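Local coordinates for protein bacteriorhodopsin (Nanosalina sp., PDB 6EYU) that pumps protons inward across the cell membrane as a retinal-bearing xenorhodopsin of the bacteriorhodopsin-like family, at residues Y20-F31 against F210-M221. Residues are numbered along the deposited sequence; the frame is centred on the assembly and turned at random.
Sequences YIITAMISGLLF and FFCKQVYGFLDM. With MUN ([(2~{S})-2,3-bis(oxidanyl)propyl] (~{E})-undec-2-enoate), chain L; RET (retinal), chain D; MUN ([(2~{S})-2,3-bis(oxidanyl)propyl] (~{E})-undec-2-enoate), chain U; LFA (eicosane), chain F.
Phe-31 turns its ring edge to the face of Phe-218 in a tilted edge-to-face stack. The centroids lie 4.8 Å apart and the planes meet at 58°. Phe-31 CE1 stands over the centre of the Phe-218 ring. The far end of the same ring reaches the backbone of 210-221, where Phe-31 CZ lies 3.6 Å from Gly-217 CA. Gly-217 has no side chain, and the Phe-31 ring lies close against its backbone. Met-221 crosses Phe-31 at about a right angle, and Met-221 CE lies 3.5 Å from Phe-31 CD1. Chi1 of -71° places CG of Phe-31 anti to its own carbonyl carbon, and the ring then spans the gap between the helices.

One turn back, Gln-214 fits as a knob among Tyr-20, Thr-23, Ala-24 and Ser-27. Its chain bends at chi2, and its amide end approaches one face of the Tyr-20 ring. Ser-27 OG touches Gln-214 CG at 3.3 Å and donates a hydrogen bond to Thr-23 O at 2.9 Å. Ser-27 N reaches that carbonyl from the opposite face, so two donors grip one oxygen. Thr-23 OG1 hydrogen-bonds to Ala-19 O, one turn earlier in the same helix.

Toward the start of both segments, Tyr-20 OH lies 3.1 Å from Lys-213 CD, and the two side chains cross nearly perpendicularly. Ser-55 of helix 42-63 hydrogen-bonds this hydroxyl. Lys-213 NZ is bonded covalently to C15 of retinal, 1.3 Å away. A wider pi-type turn at 210-214 includes this lysine. On the lipid side, the chain of one monoacylglycerol runs past Ser-27, Phe-210 and Phe-218.

The segments run nearly parallel, at 20°, with a closest axis approach of 9.9 Å. They join the first and last transmembrane helices of a microbial rhodopsin fold, the last carrying the retinal-linked lysine.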
ATOM      1  N   TYR A  20     -19.962   1.782 -17.584  1.00 56.82           N
ATOM      2  CA  TYR A  20     -19.267   1.027 -16.550  1.00 60.89           C
ATOM      3  C   TYR A  20     -19.120   1.860 -15.281  1.00 61.03           C
ATOM      4  O   TYR A  20     -19.390   1.381 -14.180  1.00 64.56           O
ATOM      5  CB  TYR A  20     -17.888   0.583 -17.044  1.00 63.90           C
ATOM      6  CG  TYR A  20     -17.102  -0.213 -16.026  1.00 64.52           C
ATOM      7  CD1 TYR A  20     -17.339  -1.570 -15.844  1.00 64.82           C
ATOM      8  CD2 TYR A  20     -16.089   0.380 -15.284  1.00 73.18           C
ATOM      9  CE1 TYR A  20     -16.600  -2.308 -14.938  1.00 68.83           C
ATOM     10  CE2 TYR A  20     -15.332  -0.355 -14.392  1.00 77.11           C
ATOM     11  CZ  TYR A  20     -15.596  -1.697 -14.219  1.00 68.53           C
ATOM     12  OH  TYR A  20     -14.855  -2.429 -13.319  1.00 61.13           O
ATOM     13  N   ILE A  21     -18.685   3.107 -15.438  1.00 60.39           N
ATOM     14  CA  ILE A  21     -18.431   3.971 -14.290  1.00 65.74           C
ATOM     15  C   ILE A  21     -19.728   4.280 -13.549  1.00 68.59           C
ATOM     16  O   ILE A  21     -19.762   4.284 -12.318  1.00 70.95           O
ATOM     17  CB  ILE A  21     -17.771   5.298 -14.712  1.00 68.38           C
ATOM     18  CG1 ILE A  21     -16.352   5.046 -15.223  1.00 66.49           C
ATOM     19  CG2 ILE A  21     -17.739   6.264 -13.537  1.00 71.97           C
ATOM     20  CD1 ILE A  21     -15.690   6.273 -15.813  1.00 64.28           C
ATOM     21  N   ILE A  22     -20.800   4.508 -14.300  1.00 66.80           N
ATOM     22  CA  ILE A  22     -22.080   4.882 -13.710  1.00 68.84           C
ATOM     23  C   ILE A  22     -22.674   3.717 -12.925  1.00 66.83           C
ATOM     24  O   ILE A  22     -23.171   3.897 -11.813  1.00 65.62           O
ATOM     25  CB  ILE A  22     -23.090   5.323 -14.787  1.00 70.35           C
ATOM     26  CG1 ILE A  22     -22.591   6.583 -15.498  1.00 67.88           C
ATOM     27  CG2 ILE A  22     -24.452   5.580 -14.160  1.00 70.26           C
ATOM     28  CD1 ILE A  22     -23.269   6.840 -16.826  1.00 67.29           C
ATOM     29  N   THR A  23     -22.575   2.516 -13.486  1.00 62.23           N
ATOM     30  CA  THR A  23     -23.092   1.320 -12.830  1.00 63.28           C
ATOM     31  C   THR A  23     -22.236   0.953 -11.622  1.00 63.08           C
ATOM     32  O   THR A  23     -22.727   0.366 -10.658  1.00 61.90           O
ATOM     33  CB  THR A  23     -23.127   0.120 -13.795  1.00 63.51           C
ATOM     34  OG1 THR A  23     -21.873   0.016 -14.481  1.00 62.72           O
ATOM     35  CG2 THR A  23     -24.248   0.281 -14.809  1.00 66.25           C
ATOM     36  N   ALA A  24     -20.952   1.288 -11.688  1.00 63.53           N
ATOM     37  CA  ALA A  24     -20.032   1.010 -10.591  1.00 66.12           C
ATOM     38  C   ALA A  24     -20.389   1.851  -9.369  1.00 65.33           C
ATOM     39  O   ALA A  24     -20.538   1.326  -8.266  1.00 69.74           O
ATOM     40  CB  ALA A  24     -18.600   1.285 -11.021  1.00 69.62           C
ATOM     41  N   MET A  25     -20.552   3.153  -9.578  1.00 61.85           N
ATOM     42  CA  MET A  25     -20.946   4.055  -8.504  1.00 68.87           C
ATOM     43  C   MET A  25     -22.271   3.609  -7.895  1.00 70.73           C
ATOM     44  O   MET A  25     -22.419   3.565  -6.674  1.00 77.20           O
ATOM     45  CB  MET A  25     -21.075   5.486  -9.033  1.00 74.15           C
ATOM     46  CG  MET A  25     -19.763   6.097  -9.496  1.00 74.19           C
ATOM     47  SD  MET A  25     -18.344   5.511  -8.549  1.00 74.62           S
ATOM     48  CE  MET A  25     -16.992   6.068  -9.583  1.00 76.23           C
ATOM     49  N   ILE A  26     -23.206   3.208  -8.751  1.00 66.88           N
ATOM     50  CA  ILE A  26     -24.543   2.836  -8.303  1.00 67.41           C
ATOM     51  C   ILE A  26     -24.516   1.501  -7.564  1.00 64.46           C
ATOM     52  O   ILE A  26     -24.989   1.401  -6.433  1.00 63.92           O
ATOM     53  CB  ILE A  26     -25.524   2.739  -9.487  1.00 68.40           C
ATOM     54  CG1 ILE A  26     -26.192   4.094  -9.730  1.00 68.99           C
ATOM     55  CG2 ILE A  26     -26.578   1.675  -9.216  1.00 66.34           C
ATOM     56  CD1 ILE A  26     -26.625   4.312 -11.164  1.00 68.64           C
ATOM     57  N   SER A  27     -23.852   0.515  -8.158  1.00 64.21           N
ATOM     58  CA  SER A  27     -23.610  -0.758  -7.487  1.00 63.86           C
ATOM     59  C   SER A  27     -22.978  -0.533  -6.116  1.00 63.38           C
ATOM     60  O   SER A  27     -23.323  -1.206  -5.145  1.00 57.51           O
ATOM     61  CB  SER A  27     -22.698  -1.643  -8.339  1.00 67.61           C
ATOM     62  OG  SER A  27     -23.391  -2.156  -9.463  1.00 86.80           O
ATOM     63  N   GLY A  28     -22.053   0.418  -6.046  1.00 65.83           N
ATOM     64  CA  GLY A  28     -21.333   0.699  -4.808  1.00 64.85           C
ATOM     65  C   GLY A  28     -22.263   1.121  -3.687  1.00 65.90           C
ATOM     66  O   GLY A  28     -22.169   0.616  -2.568  1.00 66.76           O
ATOM     67  N   LEU A  29     -23.105   2.112  -3.964  1.00 65.36           N
ATOM     68  CA  LEU A  29     -24.116   2.547  -3.008  1.00 66.72           C
ATOM     69  C   LEU A  29     -24.949   1.357  -2.539  1.00 67.70           C
ATOM     70  O   LEU A  29     -25.207   1.199  -1.346  1.00 70.60           O
ATOM     71  CB  LEU A  29     -25.029   3.600  -3.642  1.00 66.32           C
ATOM     72  CG  LEU A  29     -24.665   5.067  -3.398  1.00 67.86           C
ATOM     73  CD1 LEU A  29     -23.223   5.212  -2.935  1.00 64.63           C
ATOM     74  CD2 LEU A  29     -24.911   5.886  -4.655  1.00 71.13           C
ATOM     75  N   LEU A  30     -25.328   0.500  -3.482  1.00 62.28           N
ATOM     76  CA  LEU A  30     -26.184  -0.641  -3.178  1.00 61.87           C
ATOM     77  C   LEU A  30     -25.459  -1.641  -2.281  1.00 59.27           C
ATOM     78  O   LEU A  30     -26.038  -2.166  -1.331  1.00 59.57           O
ATOM     79  CB  LEU A  30     -26.631  -1.332  -4.471  1.00 65.17           C
ATOM     80  CG  LEU A  30     -27.994  -0.909  -5.025  1.00 68.16           C
ATOM     81  CD1 LEU A  30     -28.433   0.425  -4.439  1.00 68.55           C
ATOM     82  CD2 LEU A  30     -27.953  -0.842  -6.543  1.00 67.09           C
ATOM     83  N   PHE A  31     -24.187  -1.889  -2.575  1.00 57.26           N
ATOM     84  CA  PHE A  31     -23.401  -2.851  -1.809  1.00 58.10           C
ATOM     85  C   PHE A  31     -23.385  -2.476  -0.330  1.00 58.48           C
ATOM     86  O   PHE A  31     -23.432  -3.344   0.540  1.00 58.02           O
ATOM     87  CB  PHE A  31     -21.966  -2.921  -2.341  1.00 61.28           C
ATOM     88  CG  PHE A  31     -21.850  -3.578  -3.688  1.00 66.63           C
ATOM     89  CD1 PHE A  31     -22.778  -4.521  -4.099  1.00 70.04           C
ATOM     90  CD2 PHE A  31     -20.768  -3.309  -4.510  1.00 63.85           C
ATOM     91  CE1 PHE A  31     -22.686  -5.106  -5.348  1.00 67.25           C
ATOM     92  CE2 PHE A  31     -20.674  -3.883  -5.764  1.00 69.02           C
ATOM     93  CZ  PHE A  31     -21.634  -4.782  -6.184  1.00 67.71           C
ATOM     94  N   PHE A 210     -17.095  -5.769 -15.556  1.00 65.50           N
ATOM     95  CA  PHE A 210     -18.491  -5.663 -15.146  1.00 63.25           C
ATOM     96  C   PHE A 210     -18.932  -6.940 -14.439  1.00 62.95           C
ATOM     97  O   PHE A 210     -19.596  -6.887 -13.403  1.00 58.74           O
ATOM     98  CB  PHE A 210     -19.391  -5.402 -16.356  1.00 65.59           C
ATOM     99  CG  PHE A 210     -20.845  -5.249 -16.004  1.00 65.70           C
ATOM    100  CD1 PHE A 210     -21.301  -4.098 -15.381  1.00 62.51           C
ATOM    101  CD2 PHE A 210     -21.723  -6.308 -16.165  1.00 67.74           C
ATOM    102  CE1 PHE A 210     -22.618  -3.986 -14.976  1.00 66.30           C
ATOM    103  CE2 PHE A 210     -23.045  -6.195 -15.782  1.00 68.73           C
ATOM    104  CZ  PHE A 210     -23.494  -5.033 -15.186  1.00 69.38           C
ATOM    105  N   PHE A 211     -18.480  -8.081 -14.950  1.00 67.47           N
ATOM    106  CA  PHE A 211     -18.907  -9.370 -14.424  1.00 63.33           C
ATOM    107  C   PHE A 211     -18.105  -9.756 -13.183  1.00 61.95           C
ATOM    108  O   PHE A 211     -18.579 -10.526 -12.346  1.00 65.86           O
ATOM    109  CB  PHE A 211     -18.775 -10.455 -15.496  1.00 64.25           C
ATOM    110  CG  PHE A 211     -19.927 -10.497 -16.459  1.00 64.76           C
ATOM    111  CD1 PHE A 211     -21.109 -11.133 -16.113  1.00 66.52           C
ATOM    112  CD2 PHE A 211     -19.891  -9.760 -17.631  1.00 65.75           C
ATOM    113  CE1 PHE A 211     -22.212 -11.079 -16.944  1.00 64.30           C
ATOM    114  CE2 PHE A 211     -20.984  -9.719 -18.477  1.00 67.71           C
ATOM    115  CZ  PHE A 211     -22.147 -10.378 -18.131  1.00 66.89           C
ATOM    116  N   CYS A 212     -16.938  -9.141 -13.015  1.00 61.52           N
ATOM    117  CA  CYS A 212     -16.026  -9.520 -11.937  1.00 65.18           C
ATOM    118  C   CYS A 212     -16.151  -8.584 -10.735  1.00 68.67           C
ATOM    119  O   CYS A 212     -15.588  -8.845  -9.673  1.00 64.77           O
ATOM    120  CB  CYS A 212     -14.581  -9.528 -12.438  1.00 65.46           C
ATOM    121  SG  CYS A 212     -14.262 -10.713 -13.765  1.00 73.81           S
ATOM    122  N   LYS A 213     -16.848  -7.469 -10.929  1.00 67.75           N
ATOM    123  CA  LYS A 213     -17.019  -6.468  -9.880  1.00 63.64           C
ATOM    124  C   LYS A 213     -18.510  -6.222  -9.615  1.00 60.02           C
ATOM    125  O   LYS A 213     -19.041  -6.641  -8.587  1.00 53.89           O
ATOM    126  CB  LYS A 213     -16.324  -5.166 -10.285  1.00 66.86           C
ATOM    127  CG  LYS A 213     -14.812  -5.381 -10.392  1.00 69.05           C
ATOM    128  CD  LYS A 213     -14.087  -4.094 -10.789  1.00 63.07           C
ATOM    129  CE  LYS A 213     -12.574  -4.323 -10.857  1.00 67.20           C
ATOM    130  NZ  LYS A 213     -12.222  -4.918 -12.154  1.00 69.47           N
ATOM    131  N   GLN A 214     -19.176  -5.549 -10.548  1.00 61.41           N
ATOM    132  CA  GLN A 214     -20.574  -5.170 -10.363  1.00 65.69           C
ATOM    133  C   GLN A 214     -21.435  -6.400 -10.093  1.00 63.07           C
ATOM    134  O   GLN A 214     -22.087  -6.497  -9.054  1.00 63.20           O
ATOM    135  CB  GLN A 214     -21.096  -4.430 -11.597  1.00 67.70           C
ATOM    136  CG  GLN A 214     -20.888  -2.925 -11.551  1.00 72.30           C
ATOM    137  CD  GLN A 214     -19.746  -2.467 -12.438  1.00 76.23           C
ATOM    138  OE1 GLN A 214     -19.892  -1.531 -13.223  1.00 82.62           O
ATOM    139  NE2 GLN A 214     -18.592  -3.108 -12.294  1.00 71.39           N
ATOM    140  N   VAL A 215     -21.385  -7.362 -11.009  1.00 64.81           N
ATOM    141  CA  VAL A 215     -22.176  -8.581 -10.887  1.00 66.73           C
ATOM    142  C   VAL A 215     -21.722  -9.401  -9.683  1.00 65.64           C
ATOM    143  O   VAL A 215     -22.540  -9.975  -8.966  1.00 67.13           O
ATOM    144  CB  VAL A 215     -22.057  -9.451 -12.152  1.00 72.48           C
ATOM    145  CG1 VAL A 215     -22.767 -10.782 -11.951  1.00 74.89           C
ATOM    146  CG2 VAL A 215     -22.621  -8.714 -13.357  1.00 70.32           C
ATOM    147  N   TYR A 216     -20.412  -9.434  -9.458  1.00 58.30           N
ATOM    148  CA  TYR A 216     -19.820 -10.363  -8.502  1.00 56.42           C
ATOM    149  C   TYR A 216     -20.198  -9.978  -7.075  1.00 54.42           C
ATOM    150  O   TYR A 216     -20.475 -10.842  -6.243  1.00 59.94           O
ATOM    151  CB  TYR A 216     -18.297 -10.373  -8.652  1.00 59.67           C
ATOM    152  CG  TYR A 216     -17.564 -10.962  -7.468  1.00 57.22           C
ATOM    153  CD1 TYR A 216     -17.628 -12.323  -7.200  1.00 59.35           C
ATOM    154  CD2 TYR A 216     -16.650 -10.200  -6.750  1.00 57.02           C
ATOM    155  CE1 TYR A 216     -16.873 -12.891  -6.191  1.00 62.98           C
ATOM    156  CE2 TYR A 216     -15.888 -10.759  -5.741  1.00 60.32           C
ATOM    157  CZ  TYR A 216     -16.007 -12.104  -5.463  1.00 61.03           C
ATOM    158  OH  TYR A 216     -15.265 -12.661  -4.447  1.00 65.77           O
ATOM    159  N   GLY A 217     -20.263  -8.676  -6.817  1.00 53.97           N
ATOM    160  CA  GLY A 217     -20.616  -8.173  -5.496  1.00 57.28           C
ATOM    161  C   GLY A 217     -21.991  -8.637  -5.057  1.00 57.88           C
ATOM    162  O   GLY A 217     -22.177  -9.069  -3.919  1.00 63.62           O
ATOM    163  N   PHE A 218     -22.963  -8.530  -5.958  1.00 57.65           N
ATOM    164  CA  PHE A 218     -24.300  -9.054  -5.706  1.00 62.47           C
ATOM    165  C   PHE A 218     -24.255 -10.568  -5.536  1.00 61.53           C
ATOM    166  O   PHE A 218     -24.652 -11.099  -4.498  1.00 60.67           O
ATOM    167  CB  PHE A 218     -25.238  -8.689  -6.859  1.00 64.65           C
ATOM    168  CG  PHE A 218     -25.581  -7.229  -6.921  1.00 65.68           C
ATOM    169  CD1 PHE A 218     -26.313  -6.635  -5.907  1.00 69.05           C
ATOM    170  CD2 PHE A 218     -25.070  -6.427  -7.928  1.00 65.20           C
ATOM    171  CE1 PHE A 218     -26.577  -5.279  -5.925  1.00 67.46           C
ATOM    172  CE2 PHE A 218     -25.325  -5.069  -7.950  1.00 65.65           C
ATOM    173  CZ  PHE A 218     -26.079  -4.493  -6.946  1.00 67.45           C
ATOM    174  N   LEU A 219     -23.637 -11.240  -6.501  1.00 60.00           N
ATOM    175  CA  LEU A 219     -23.568 -12.697  -6.509  1.00 61.94           C
ATOM    176  C   LEU A 219     -23.038 -13.215  -5.175  1.00 61.23           C
ATOM    177  O   LEU A 219     -23.576 -14.166  -4.609  1.00 63.39           O
ATOM    178  CB  LEU A 219     -22.660 -13.168  -7.646  1.00 65.60           C
ATOM    179  CG  LEU A 219     -22.983 -14.523  -8.282  1.00 65.74           C
ATOM    180  CD1 LEU A 219     -21.811 -15.476  -8.113  1.00 74.25           C
ATOM    181  CD2 LEU A 219     -24.254 -15.119  -7.697  1.00 67.66           C
ATOM    182  N   ASP A 220     -22.017 -12.544  -4.652  1.00 58.30           N
ATOM    183  CA  ASP A 220     -21.326 -13.007  -3.454  1.00 60.48           C
ATOM    184  C   ASP A 220     -22.235 -12.893  -2.235  1.00 58.72           C
ATOM    185  O   ASP A 220     -22.328 -13.819  -1.429  1.00 58.37           O
ATOM    186  CB  ASP A 220     -20.052 -12.191  -3.229  1.00 63.00           C
ATOM    187  CG  ASP A 220     -19.355 -12.542  -1.930  1.00 65.54           C
ATOM    188  OD1 ASP A 220     -19.216 -13.748  -1.636  1.00 65.61           O
ATOM    189  OD2 ASP A 220     -18.872 -11.616  -1.245  1.00 62.46           O
ATOM    190  N   MET A 221     -22.932 -11.767  -2.128  1.00 66.19           N
ATOM    191  CA  MET A 221     -23.666 -11.436  -0.913  1.00 71.39           C
ATOM    192  C   MET A 221     -24.989 -12.191  -0.865  1.00 67.61           C
ATOM    193  O   MET A 221     -25.429 -12.619   0.204  1.00 68.48           O
ATOM    194  CB  MET A 221     -23.922  -9.929  -0.845  1.00 68.64           C
ATOM    195  CG  MET A 221     -22.679  -9.108  -0.544  1.00 65.58           C
ATOM    196  SD  MET A 221     -23.060  -7.461   0.080  1.00 68.16           S
ATOM    197  CE  MET A 221     -22.420  -6.443  -1.247  1.00 65.87           C
TER
HETATM  198  CAR MUN L 309     -25.970  -2.159 -11.902  1.00106.78           C
HETATM  199  CAQ MUN L 309     -26.679  -3.472 -11.568  1.00116.15           C
HETATM  200  CAP MUN L 309     -25.814  -4.647 -12.025  1.00111.13           C
HETATM  201  CAO MUN L 309     -26.701  -5.872 -12.254  1.00106.11           C
HETATM  202  CAN MUN L 309     -26.056  -7.096 -11.604  1.00 94.18           C
HETATM  203  CAM MUN L 309     -26.986  -7.644 -10.521  1.00 96.51           C
HETATM  204  CAK MUN L 309     -27.325  -9.103 -10.831  1.00 96.97           C
HETATM  205  CAH MUN L 309     -26.416 -10.016 -10.005  1.00 90.84           C
HETATM  206  CAF MUN L 309     -27.121 -11.348  -9.738  1.00 77.12           C
HETATM  207  CAC MUN L 309     -27.490 -11.611  -8.276  1.00 86.16           C
HETATM  208  CAA MUN L 309     -28.109 -12.983  -7.997  1.00100.83           C
HETATM  209  OAD MUN L 309     -28.711 -13.594  -8.880  1.00124.32           O
HETATM  210  OAB MUN L 309     -28.100 -13.359  -6.690  1.00115.85           O
HETATM  211  CAE MUN L 309     -29.214 -14.219  -6.433  1.00116.41           C
HETATM  212  CAG MUN L 309     -28.732 -15.668  -6.337  1.00111.62           C
HETATM  213  OAJ MUN L 309     -27.392 -15.692  -5.837  1.00120.58           O
HETATM  214  CAI MUN L 309     -29.645 -16.446  -5.388  1.00104.00           C
HETATM  215  OAL MUN L 309     -29.853 -15.685  -4.196  1.00 94.60           O
HETATM  216  C1  RET D 301      -2.221  -9.048 -16.369  1.00 64.32           C
HETATM  217  C2  RET D 301      -0.725  -8.861 -16.642  1.00 66.50           C
HETATM  218  C3  RET D 301      -0.139 -10.051 -17.399  1.00 67.46           C
HETATM  219  C4  RET D 301      -0.195 -11.306 -16.534  1.00 67.24           C
HETATM  220  C5  RET D 301      -1.559 -11.434 -15.855  1.00 63.55           C
HETATM  221  C6  RET D 301      -2.490 -10.442 -15.785  1.00 66.60           C
HETATM  222  C7  RET D 301      -3.764 -10.709 -15.146  1.00 64.69           C
HETATM  223  C8  RET D 301      -4.700  -9.728 -15.015  1.00 65.36           C
HETATM  224  C9  RET D 301      -5.910  -9.999 -14.281  1.00 63.83           C
HETATM  225  C10 RET D 301      -6.907  -9.034 -14.165  1.00 62.39           C
HETATM  226  C11 RET D 301      -8.158  -9.224 -13.538  1.00 61.23           C
HETATM  227  C12 RET D 301      -8.880  -8.035 -13.523  1.00 57.15           C
HETATM  228  C13 RET D 301     -10.112  -7.826 -12.866  1.00 60.26           C
HETATM  229  C14 RET D 301     -10.732  -6.570 -12.913  1.00 65.50           C
HETATM  230  C15 RET D 301     -11.884  -6.194 -12.230  1.00 68.99           C
HETATM  231  C16 RET D 301      -2.692  -8.015 -15.344  1.00 67.08           C
HETATM  232  C17 RET D 301      -3.019  -8.905 -17.666  1.00 61.41           C
HETATM  233  C18 RET D 301      -1.912 -12.786 -15.232  1.00 59.91           C
HETATM  234  C19 RET D 301      -6.121 -11.380 -13.658  1.00 67.31           C
HETATM  235  C20 RET D 301     -10.786  -8.983 -12.123  1.00 58.25           C
HETATM  236  CAN MUN U 318     -22.049   8.809 -11.199  1.00 86.70           C
HETATM  237  CAM MUN U 318     -20.623   9.246 -11.537  1.00 88.03           C
HETATM  238  CAK MUN U 318     -20.640  10.105 -12.803  1.00 85.32           C
HETATM  239  CAH MUN U 318     -20.502   9.204 -14.032  1.00 88.71           C
HETATM  240  CAF MUN U 318     -19.182   9.505 -14.748  1.00 79.43           C
HETATM  241  CAC MUN U 318     -19.070  10.918 -15.359  1.00 82.71           C
HETATM  242  CAA MUN U 318     -17.776  11.208 -16.153  1.00 95.79           C
HETATM  243  OAD MUN U 318     -16.735  10.620 -15.866  1.00115.57           O
HETATM  244  OAB MUN U 318     -17.804  12.361 -16.875  1.00110.79           O
HETATM  245  CAE MUN U 318     -16.554  13.038 -16.708  1.00103.97           C
HETATM  246  CAG MUN U 318     -15.940  13.335 -18.078  1.00103.27           C
HETATM  247  OAJ MUN U 318     -16.842  12.920 -19.106  1.00127.37           O
HETATM  248  CAI MUN U 318     -15.678  14.837 -18.202  1.00 96.48           C
HETATM  249  OAL MUN U 318     -15.414  15.165 -19.569  1.00 97.18           O
HETATM  250  C7  LFA F 303     -27.798   0.860 -14.921  1.00121.91           C
HETATM  251  C8  LFA F 303     -28.146   2.148 -15.663  1.00129.00           C
HETATM  252  C9  LFA F 303     -26.863   2.827 -16.137  1.00109.74           C
HETATM  253  C10 LFA F 303     -26.900   2.997 -17.655  1.00104.73           C
HETATM  254  C11 LFA F 303     -25.944   4.114 -18.065  1.00103.32           C
HETATM  255  C12 LFA F 303     -25.836   4.174 -19.588  1.00105.15           C
HETATM  256  C13 LFA F 303     -24.832   5.256 -19.981  1.00104.05           C
HETATM  257  C14 LFA F 303     -24.709   5.338 -21.501  1.00104.97           C
HETATM  258  C15 LFA F 303     -23.753   6.473 -21.862  1.00121.18           C
HETATM  259  C16 LFA F 303     -23.947   6.885 -23.319  1.00122.53           C
HETATM  260  C17 LFA F 303     -22.613   7.374 -23.884  1.00127.16           C
HETATM  261  C18 LFA F 303     -22.755   8.806 -24.394  1.00120.37           C
HETATM  262  C19 LFA F 303     -21.519   9.173 -25.213  1.00109.16           C
HETATM  263  C20 LFA F 303     -20.266   8.955 -24.367  1.00106.48           C